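Local coordinates for glypican-1 (Homo sapiens, PDB 4YWT), which serves as a cell-surface proteoglycan that carries heparan sulfate, through which it binds alpha-4(V) collagen and takes part in Schwann cell myelination, at residues E74-R79 with L252-H257; R79-L84 with V239-E244; D269-V274 with T398-K403. The protein carries 3 engineered substitutions. All blocks are in the same frame, centred on the assembly; numbering follows the deposited sequence.

Interaction 1 (E74-R79 with L252-H257); sequences ENLANR and LVYCAH
Leu76, Arg79 and Tyr254 form a buried hydrophobic contact in the cysteine-rich, mainly helical end of the glypican fold, where the long helix 70-129 meets residues 252-257, which run from helix 243-253 into helix 255-258. Tyr254 is the wedge: its first torsion (-67°) sets CG anti to the carbonyl carbon, and the ring projects onto the long helix. Over one face lies Leu76 CD2, 4.2 Å from the ring centroid and 14° off the normal, a geometry that meets the definition of a CH-pi contact. Val253 CG1 backs the opposite face, so the phenol ring lies between two aliphatic branches, Val253 CG1 over its centre and Leu76 CD2 nearer its rim. Leu76 also touches with its CB, 3.8 Å from Tyr254 CD2. Its carbonyl is close as well, Leu76 O standing 3.3 Å from Tyr254 CD2, while that oxygen accepts a hydrogen bond from Ser80 OG. His257 NE2 sits in plane at the tyrosine edge. Cys255 is disulfide-bonded to Cys61, a covalent tie one residue along from the ring. At the phenol end, Tyr254 OH is hydrogen-bonded to Lys41 NZ. The Arg79 chain bends at its second and third torsions, leading the guanidinium away, where NH2 is hydrogen-bonded to Lys41 O, and leaves aliphatic carbon against the phenol: Arg79 CG lies 3.8 Å from Tyr254 OH.

Interaction 2 (R79-L84 with V239-E244); sequences RSHAEL and VPLGPE
Leu241 meets His81 and Leu84 in a contact made of apolar packing plus one weak water bridge. The apolar part rests on the leucine pair: Leu84 CD2 is 3.7 Å from Leu241 CD1, and Leu84 CG lies 3.8 Å from the same methyl, so Leu241 CD1 touches both the CD2 methyl and the branch carbon of Leu84. The two side chains pass at a slant, and Leu241 CD2 also comes to 4.0 Å from Leu84 CD2. In Leu84 a chi1 of 176° sets CG anti to the main-chain nitrogen, which directs its branches to the loop.

The imidazole adds van der Waals contact through its NE2-CD2 side. His81 and Leu241 run past each other in opposite senses, and the touching is done near the far end of the ring: His81 NE2 is 3.7 Å from Leu241 CB. That approach is oblique to the ring plane. For His81 a chi1 of 175° carries the ring out from the helix, so that its end comes nearer to the loop than its root does.

The polar part runs through one water. It lies in the plane of the imidazole at its edge and accepts from two nitrogens, weakly in both cases: His81 NE2 at 3.3 Å and Leu241 N at 3.0 Å. The water thus weakly bridges the ring edge and the loop backbone.

The loop ends at Gly242, the N-cap of helix 243-253, whose Ser246 and Val249 side chains touch His81 and Leu84 respectively. The contact belongs to the predominantly helical glypican fold: the extended connection entering helix 243-253 is packed, through one leucine, against the flank of the long helix 70-129.

Interaction 3 (D269-V274 with T398-K403); sequences DYCRNV and TLCSEK
Asn273 N donates to Asp269 O at 2.9 Å, one of the backbone bonds that hold the helical turn carrying Cys271 and Arg272, the two residues that meet Cys400 on helix 391-404. The equally short bond from Val274 N to Tyr270 O continues the same turn. Cys400 belongs to a more irregular stretch: a wider pi-type turn covers 400-403, and the bond from Lys403 N to Leu399 O is weak.

The link between the helices is covalent. Cys271 SG and Cys400 SG are 2.0 Å apart, and the torsion about the sulfur-sulfur bond is -97°, close to the perpendicular preference of disulfides and of left-handed sense. The two half-cystines reach it differently. Cys271 sends its sulfur anti to the backbone nitrogen (-180°), toward the other helix, whereas the Cys400 sulfur stands beside its own nitrogen (-76°). With the CA atoms of Cys271 and Cys400 6.1 Å apart, the helices are brought close at this point, and Leu252 and Leu275 pack against the bridge, on Cys271 and Cys400 respectively.

Arg272 flanks the bridge. Its main-chain N is 3.6 Å from Cys400 SG, and Arg272 NE is 4.3 Å from Cys400 CB, which lies at the guanidinium edge, near its plane. The far end of the arginine makes a long ion pair within its own helix, Arg272 NH2 to Asp269 OD1 at 3.9 Å; this arginine also touches a crystal neighbour, which may influence its position.

The joining chemistry is thus a buried disulfide with apolar cover. It would keep helices 268-278 and 391-404 together irrespective of surrounding ionic conditions, as long as the environment stays oxidising, as expected for a secreted or cell-surface protein.

The three contacts gather on one side of the chain's centre in the disulfide-rich region. Interactions 1 and 2 have centres about 11 Å apart, use the same two helices, 70-129 and 243-253, and share Arg79; Tyr254 OH lies 3.0 Å from Glu83 OE1, a probable hydrogen bond between them. Leu252 joins interaction 1 to interaction 3, its CD1 lying 3.6 Å from Tyr270 CD2, with centres about 16 Å apart. Interactions 2 and 3, centres about 14 Å apart, meet loosely where Leu84 CD1 is 4.3 Å from Leu399 CD1. Calcium is bound at Asp387 and Asp390, which belong to none of the contacts; the Arg272 side chain is about 14 Å from a bound calcium ion.

Interaction 1 (E74-R79 with L252-H257)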
# COMPACT_ATOMS: atom_id res chain seq x y z
N GLU A 74 1.29 28.16 26.65
CA GLU A 74 0.92 28.22 25.24
C GLU A 74 2.07 27.77 24.34
O GLU A 74 1.88 26.94 23.45
CB GLU A 74 0.49 29.64 24.87
CG GLU A 74 -0.86 30.05 25.45
CD GLU A 74 -1.23 31.48 25.11
OE1 GLU A 74 -0.34 32.25 24.69
OE2 GLU A 74 -2.42 31.85 25.27
N ASN A 75 3.26 28.32 24.59
CA ASN A 75 4.45 27.97 23.82
C ASN A 75 4.75 26.48 23.86
O ASN A 75 5.00 25.86 22.82
CB ASN A 75 5.65 28.76 24.32
CG ASN A 75 5.67 30.20 23.82
OD1 ASN A 75 5.17 30.49 22.73
ND2 ASN A 75 6.24 31.09 24.61
N LEU A 76 4.72 25.91 25.05
CA LEU A 76 4.99 24.48 25.23
C LEU A 76 3.91 23.63 24.56
O LEU A 76 4.19 22.56 24.03
CB LEU A 76 5.10 24.13 26.71
CG LEU A 76 6.36 24.65 27.41
CD1 LEU A 76 6.30 24.35 28.90
CD2 LEU A 76 7.60 24.04 26.79
N ALA A 77 2.67 24.12 24.59
CA ALA A 77 1.57 23.44 23.91
C ALA A 77 1.83 23.37 22.40
O ALA A 77 1.81 22.29 21.80
CB ALA A 77 0.25 24.15 24.18
N ASN A 78 2.10 24.54 21.81
CA ASN A 78 2.48 24.62 20.40
C ASN A 78 3.62 23.68 20.07
O ASN A 78 3.59 22.97 19.06
CB ASN A 78 2.87 26.06 20.05
CG ASN A 78 1.77 26.81 19.33
OD1 ASN A 78 0.77 27.21 19.93
ND2 ASN A 78 1.94 27.02 18.03
N ARG A 79 4.63 23.67 20.94
CA ARG A 79 5.80 22.82 20.76
C ARG A 79 5.44 21.34 20.70
O ARG A 79 5.76 20.66 19.73
CB ARG A 79 6.82 23.06 21.88
CG ARG A 79 8.08 22.25 21.72
CD ARG A 79 8.72 22.53 20.37
NE ARG A 79 9.02 23.95 20.20
CZ ARG A 79 10.13 24.53 20.62
NH1 ARG A 79 11.07 23.80 21.22
NH2 ARG A 79 10.33 25.83 20.43
N LEU A 252 0.10 15.69 28.42
CA LEU A 252 0.91 14.48 28.40
C LEU A 252 2.40 14.76 28.54
O LEU A 252 3.10 14.09 29.30
CB LEU A 252 0.67 13.72 27.09
CG LEU A 252 1.53 12.48 26.87
CD1 LEU A 252 1.14 11.38 27.84
CD2 LEU A 252 1.44 11.99 25.43
N VAL A 253 2.89 15.77 27.83
CA VAL A 253 4.33 15.97 27.68
C VAL A 253 4.92 16.99 28.66
O VAL A 253 5.83 16.67 29.42
CB VAL A 253 4.67 16.42 26.25
CG1 VAL A 253 6.18 16.59 26.09
CG2 VAL A 253 4.15 15.41 25.24
N TYR A 254 4.41 18.22 28.63
CA TYR A 254 5.07 19.32 29.32
C TYR A 254 4.38 19.79 30.60
O TYR A 254 4.87 20.71 31.26
CB TYR A 254 5.22 20.51 28.36
CG TYR A 254 6.17 20.22 27.22
CD1 TYR A 254 7.44 19.71 27.47
CD2 TYR A 254 5.79 20.44 25.91
CE1 TYR A 254 8.31 19.44 26.43
CE2 TYR A 254 6.66 20.18 24.86
CZ TYR A 254 7.91 19.67 25.13
OH TYR A 254 8.77 19.40 24.09
N CYS A 255 3.26 19.17 30.96
CA CYS A 255 2.61 19.50 32.22
C CYS A 255 3.39 18.93 33.39
O CYS A 255 3.26 19.40 34.52
CB CYS A 255 1.17 19.00 32.24
SG CYS A 255 -0.03 20.19 31.60
N ALA A 256 4.20 17.92 33.12
CA ALA A 256 5.12 17.39 34.12
C ALA A 256 6.13 18.47 34.48
O ALA A 256 6.45 18.68 35.66
CB ALA A 256 5.83 16.15 33.60
N HIS A 257 6.63 19.16 33.46
CA HIS A 257 7.57 20.26 33.65
C HIS A 257 6.93 21.38 34.46
O HIS A 257 7.51 21.87 35.42
CB HIS A 257 8.04 20.80 32.30
CG HIS A 257 8.79 19.80 31.46
ND1 HIS A 257 8.38 18.49 31.32
CD2 HIS A 257 9.91 19.92 30.72
CE1 HIS A 257 9.22 17.85 30.53
NE2 HIS A 257 10.16 18.69 30.15

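Interaction 2 (R79-L84 with V239-E244)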
# COMPACT_ATOMS: atom_id res chain seq x y z
N ARG A 79 4.63 23.67 20.94
CA ARG A 79 5.80 22.82 20.76
C ARG A 79 5.44 21.34 20.70
O ARG A 79 5.76 20.66 19.73
CB ARG A 79 6.82 23.06 21.88
CG ARG A 79 8.08 22.25 21.72
CD ARG A 79 8.72 22.53 20.37
NE ARG A 79 9.02 23.95 20.20
CZ ARG A 79 10.13 24.53 20.62
NH1 ARG A 79 11.07 23.80 21.22
NH2 ARG A 79 10.33 25.83 20.43
N SER A 80 4.77 20.85 21.74
CA SER A 80 4.39 19.45 21.81
C SER A 80 3.50 19.03 20.64
O SER A 80 3.67 17.94 20.07
CB SER A 80 3.68 19.16 23.14
OG SER A 80 2.61 20.05 23.35
N HIS A 81 2.57 19.91 20.27
CA HIS A 81 1.69 19.66 19.13
C HIS A 81 2.50 19.49 17.84
O HIS A 81 2.34 18.49 17.12
CB HIS A 81 0.68 20.80 18.98
CG HIS A 81 -0.19 20.68 17.77
ND1 HIS A 81 0.15 21.24 16.55
CD2 HIS A 81 -1.38 20.07 17.58
CE1 HIS A 81 -0.80 20.98 15.67
NE2 HIS A 81 -1.74 20.27 16.27
N ALA A 82 3.36 20.46 17.56
CA ALA A 82 4.22 20.42 16.39
C ALA A 82 5.08 19.16 16.37
O ALA A 82 5.30 18.56 15.31
CB ALA A 82 5.10 21.66 16.33
N GLU A 83 5.55 18.76 17.54
CA GLU A 83 6.38 17.57 17.68
C GLU A 83 5.60 16.30 17.31
O GLU A 83 6.09 15.46 16.55
CB GLU A 83 6.94 17.47 19.10
CG GLU A 83 8.03 18.49 19.39
CD GLU A 83 8.31 18.67 20.88
OE1 GLU A 83 7.46 18.26 21.70
OE2 GLU A 83 9.38 19.22 21.22
N LEU A 84 4.38 16.18 17.84
CA LEU A 84 3.52 15.06 17.49
C LEU A 84 3.26 15.02 15.98
O LEU A 84 3.30 13.95 15.36
CB LEU A 84 2.20 15.12 18.25
CG LEU A 84 1.18 14.04 17.88
CD1 LEU A 84 1.77 12.65 18.06
CD2 LEU A 84 -0.09 14.18 18.70
N VAL A 239 -4.59 14.79 7.48
CA VAL A 239 -5.63 15.01 8.49
C VAL A 239 -5.03 15.67 9.72
O VAL A 239 -4.15 15.11 10.38
CB VAL A 239 -6.32 13.69 8.90
CG1 VAL A 239 -7.33 13.95 10.00
CG2 VAL A 239 -6.99 13.05 7.69
N PRO A 240 -5.51 16.88 10.05
CA PRO A 240 -4.97 17.69 11.14
C PRO A 240 -5.36 17.18 12.53
O PRO A 240 -6.41 16.57 12.69
CB PRO A 240 -5.58 19.07 10.89
CG PRO A 240 -6.88 18.77 10.24
CD PRO A 240 -6.63 17.56 9.37
N LEU A 241 -4.50 17.43 13.51
CA LEU A 241 -4.80 17.10 14.90
C LEU A 241 -5.77 18.13 15.47
O LEU A 241 -5.69 19.31 15.16
CB LEU A 241 -3.52 17.07 15.73
CG LEU A 241 -2.50 15.99 15.37
CD1 LEU A 241 -1.13 16.34 15.93
CD2 LEU A 241 -2.95 14.63 15.88
N GLY A 242 -6.70 17.66 16.31
CA GLY A 242 -7.70 18.53 16.89
C GLY A 242 -7.21 19.32 18.09
O GLY A 242 -6.12 19.06 18.60
N PRO A 243 -8.01 20.29 18.54
CA PRO A 243 -7.70 21.10 19.73
C PRO A 243 -7.66 20.25 20.99
O PRO A 243 -6.78 20.44 21.84
CB PRO A 243 -8.86 22.11 19.78
CG PRO A 243 -9.44 22.11 18.40
CD PRO A 243 -9.27 20.71 17.90
N GLU A 244 -8.61 19.34 21.11
CA GLU A 244 -8.67 18.39 22.22
C GLU A 244 -7.37 17.59 22.29
O GLU A 244 -6.78 17.44 23.37
CB GLU A 244 -9.86 17.45 22.05
CG GLU A 244 -11.21 18.15 22.11
CD GLU A 244 -11.43 18.87 23.43
OE1 GLU A 244 -11.06 18.31 24.48
OE2 GLU A 244 -11.96 20.01 23.41
O HOH W 1 -2.92 19.98 13.23

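Interaction 3 (D269-V274 with T398-K403)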
# COMPACT_ATOMS: atom_id res chain seq x y z
N ASP A 269 0.91 3.58 29.23
CA ASP A 269 -0.54 3.44 29.04
C ASP A 269 -1.23 4.79 28.95
O ASP A 269 -2.22 4.95 28.23
CB ASP A 269 -1.15 2.60 30.16
CG ASP A 269 -0.77 1.13 30.07
OD1 ASP A 269 -0.25 0.72 29.01
OD2 ASP A 269 -1.00 0.39 31.05
N TYR A 270 -0.71 5.76 29.69
CA TYR A 270 -1.20 7.14 29.63
C TYR A 270 -1.02 7.70 28.22
O TYR A 270 -1.98 8.11 27.56
CB TYR A 270 -0.46 8.00 30.66
CG TYR A 270 -0.84 9.46 30.70
CD1 TYR A 270 -2.10 9.89 30.31
CD2 TYR A 270 0.07 10.42 31.13
CE1 TYR A 270 -2.45 11.23 30.35
CE2 TYR A 270 -0.26 11.76 31.17
CZ TYR A 270 -1.52 12.16 30.78
OH TYR A 270 -1.85 13.49 30.81
N CYS A 271 0.23 7.68 27.76
CA CYS A 271 0.59 8.10 26.41
C CYS A 271 -0.26 7.40 25.36
O CYS A 271 -0.71 8.02 24.39
CB CYS A 271 2.08 7.82 26.16
SG CYS A 271 2.68 8.29 24.52
N ARG A 272 -0.50 6.11 25.57
CA ARG A 272 -1.25 5.31 24.61
C ARG A 272 -2.73 5.69 24.58
O ARG A 272 -3.33 5.71 23.52
CB ARG A 272 -1.10 3.82 24.93
CG ARG A 272 -0.11 3.13 24.01
CD ARG A 272 0.52 1.92 24.68
NE ARG A 272 1.97 1.96 24.60
CZ ARG A 272 2.78 1.14 25.25
NH1 ARG A 272 4.10 1.25 25.11
NH2 ARG A 272 2.28 0.20 26.04
N ASN A 273 -3.30 5.99 25.74
CA ASN A 273 -4.68 6.46 25.77
C ASN A 273 -4.80 7.82 25.10
O ASN A 273 -5.75 8.07 24.35
CB ASN A 273 -5.21 6.52 27.20
CG ASN A 273 -5.94 5.25 27.60
OD1 ASN A 273 -5.96 4.28 26.85
ND2 ASN A 273 -6.55 5.26 28.78
N VAL A 274 -3.83 8.69 25.36
CA VAL A 274 -3.81 10.00 24.73
C VAL A 274 -3.77 9.89 23.21
O VAL A 274 -4.60 10.47 22.51
CB VAL A 274 -2.62 10.85 25.20
CG1 VAL A 274 -2.53 12.13 24.39
CG2 VAL A 274 -2.75 11.16 26.69
N THR A 398 3.77 2.58 18.82
CA THR A 398 5.11 2.85 18.29
C THR A 398 5.54 4.29 18.55
O THR A 398 6.69 4.54 18.90
CB THR A 398 5.18 2.57 16.77
OG1 THR A 398 4.37 3.52 16.07
CG2 THR A 398 4.70 1.16 16.47
N LEU A 399 4.62 5.23 18.38
CA LEU A 399 4.93 6.64 18.63
C LEU A 399 5.27 6.88 20.10
O LEU A 399 6.14 7.70 20.41
CB LEU A 399 3.77 7.54 18.21
CG LEU A 399 3.68 7.85 16.72
CD1 LEU A 399 2.50 8.77 16.42
CD2 LEU A 399 4.98 8.46 16.22
N CYS A 400 4.59 6.16 20.99
CA CYS A 400 4.88 6.26 22.42
C CYS A 400 6.19 5.56 22.76
O CYS A 400 7.01 6.10 23.51
CB CYS A 400 3.74 5.65 23.23
SG CYS A 400 2.27 6.68 23.35
N SER A 401 6.38 4.37 22.21
CA SER A 401 7.57 3.57 22.49
C SER A 401 8.85 4.25 22.03
O SER A 401 9.88 4.17 22.69
CB SER A 401 7.45 2.19 21.84
OG SER A 401 8.65 1.45 22.00
N GLU A 402 8.78 4.93 20.89
CA GLU A 402 9.97 5.51 20.28
C GLU A 402 10.36 6.87 20.86
O GLU A 402 11.53 7.12 21.12
CB GLU A 402 9.77 5.64 18.77
CG GLU A 402 9.91 4.33 18.01
CD GLU A 402 9.72 4.50 16.51
OE1 GLU A 402 9.20 5.55 16.09
OE2 GLU A 402 10.08 3.57 15.76
N LYS A 403 9.38 7.74 21.08
CA LYS A 403 9.68 9.14 21.39
C LYS A 403 9.30 9.57 22.80
O LYS A 403 10.17 9.83 23.63
CB LYS A 403 8.97 10.05 20.38
CG LYS A 403 9.02 9.55 18.95
CD LYS A 403 9.37 10.67 17.98
CE LYS A 403 9.38 10.16 16.54
NZ LYS A 403 9.50 8.68 16.47